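Local coordinates for acyl-CoA thioesterase YbgC (Helicobacter pylori, PDB 2PZH) that hydrolyses the thioester bond of C12 to C18 fatty acyl-CoAs and benzoyl-CoA, with low activity on butyryl- and octanoyl-CoA, and may take part in phospholipid metabolism, at the interface of chains A and B. Residues are numbered along the deposited sequence; one frame, centred on the assembly and turned at random. Chains: chain A/B, Hypothetical protein HP_0496.

The interface of chains A and B. Residues chain A 33, 36, 39, 41; chain B 6, 94-96.
A:Glu33 and B:Arg6 meet in a bidentate salt bridge in which the guanidinium offers its side, one nitrogen to each carboxylate oxygen. B:Arg6 NH2 lies 2.8 Å from A:Glu33 OE2 in a nearly straight hydrogen bond, with the oxygen in the guanidinium plane. B:Arg6 NE donates to the syn lone pair of A:Glu33 OE1 at 3.0 Å, a more bent bond whose acceptor is tilted from that plane. Carboxylate and guanidinium planes are twisted 36° apart, but the paired hydrogen bonds should still limit rotation of the guanidinium. Bends at chi2 and again at chi3 (66°) bring B:Arg6 NE and NH2 to the acid.

Packing against A:Phe36 flanks the ion pair and probably helps to hold the guanidinium. A:Phe36 CB sits over the centre of one guanidinium face, 3.6 Å above its plane. B:Arg6 CD lies on one face of the ring, over its rim, 3.4 Å from A:Phe36 CD2. Ring and guanidinium planes are inclined by 47°, so this is no parallel stack. On the same ring face, the methyl of B:Ala94 meets A:Phe36 CD1 at 4.0 Å; A:Leu41 CD2 also touches this methyl.

A:Asn39, in a left-handed backbone conformation, hides 77 Å², mainly by packing on B:94-96. Its CA lies 3.3 Å from B:Ala94 O, to which its ND2 adds a weak, bent hydrogen bond; B:Leu96 CD1 packs against ND2.

In this homotetrameric hot-dog-fold thioesterase, the C-terminal end of helix 22-36 and the loop after it face strand 3-6 and the loop following strand 81-92 of the neighbour. Two-fold symmetry repeats the patch, whose centre is about 29 Å from A:Asp13, the predicted active-site residue.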
# COMPACT_ATOMS: atom_id res chain seq x y z
N GLU A 33 -9.15 -4.50 -15.23
CA GLU A 33 -10.46 -4.00 -15.59
C GLU A 33 -10.89 -4.47 -17.00
O GLU A 33 -12.07 -4.66 -17.24
CB GLU A 33 -10.53 -2.48 -15.46
CG GLU A 33 -11.95 -1.91 -15.54
CD GLU A 33 -12.84 -2.28 -14.35
OE1 GLU A 33 -12.33 -2.71 -13.29
OE2 GLU A 33 -14.08 -2.14 -14.48
N PHE A 36 -12.43 -7.68 -16.03
CA PHE A 36 -13.64 -7.42 -15.25
C PHE A 36 -14.79 -6.91 -16.13
O PHE A 36 -15.96 -7.27 -15.91
CB PHE A 36 -13.38 -6.43 -14.12
CG PHE A 36 -12.38 -6.91 -13.09
CD1 PHE A 36 -12.16 -8.25 -12.86
CD2 PHE A 36 -11.68 -5.99 -12.31
CE1 PHE A 36 -11.22 -8.69 -11.91
CE2 PHE A 36 -10.76 -6.41 -11.35
CZ PHE A 36 -10.53 -7.76 -11.16
N ASN A 39 -16.73 -9.47 -17.62
CA ASN A 39 -17.30 -10.31 -16.56
C ASN A 39 -16.48 -11.53 -16.19
O ASN A 39 -17.02 -12.57 -15.80
CB ASN A 39 -18.74 -10.72 -16.92
CG ASN A 39 -19.61 -9.53 -17.28
OD1 ASN A 39 -20.53 -9.65 -18.08
ND2 ASN A 39 -19.31 -8.38 -16.71
N LEU A 41 -12.46 -12.88 -14.37
CA LEU A 41 -11.23 -12.55 -13.67
C LEU A 41 -10.06 -12.87 -14.61
O LEU A 41 -10.21 -13.71 -15.51
CB LEU A 41 -11.10 -13.34 -12.36
CG LEU A 41 -12.25 -13.29 -11.34
CD1 LEU A 41 -11.90 -14.07 -10.07
CD2 LEU A 41 -12.65 -11.87 -10.98
N ARG B 6 -13.65 -0.70 -7.08
CA ARG B 6 -13.47 -2.10 -7.44
C ARG B 6 -12.35 -2.69 -6.60
O ARG B 6 -11.34 -2.02 -6.33
CB ARG B 6 -13.12 -2.20 -8.94
CG ARG B 6 -12.57 -3.55 -9.38
CD ARG B 6 -13.64 -4.45 -10.00
NE ARG B 6 -14.16 -3.91 -11.27
CZ ARG B 6 -15.31 -4.31 -11.82
NH1 ARG B 6 -16.06 -5.21 -11.22
NH2 ARG B 6 -15.71 -3.78 -12.97
N ALA B 94 -17.74 -9.25 -10.12
CA ALA B 94 -17.18 -8.99 -11.45
C ALA B 94 -18.03 -9.68 -12.54
O ALA B 94 -18.21 -9.13 -13.63
CB ALA B 94 -15.73 -9.46 -11.53
N SER B 95 -18.59 -10.84 -12.21
CA SER B 95 -19.33 -11.66 -13.15
C SER B 95 -20.74 -11.14 -13.44
O SER B 95 -21.42 -11.65 -14.34
CB SER B 95 -19.47 -13.07 -12.60
OG SER B 95 -20.33 -13.04 -11.47
N LEU B 96 -21.17 -10.17 -12.64
CA LEU B 96 -22.52 -9.60 -12.72
C LEU B 96 -23.63 -10.56 -12.34
O LEU B 96 -24.81 -10.31 -12.63
CB LEU B 96 -22.80 -8.99 -14.11
CG LEU B 96 -22.51 -7.49 -14.20
CD1 LEU B 96 -21.07 -7.23 -13.89
CD2 LEU B 96 -22.82 -7.00 -15.59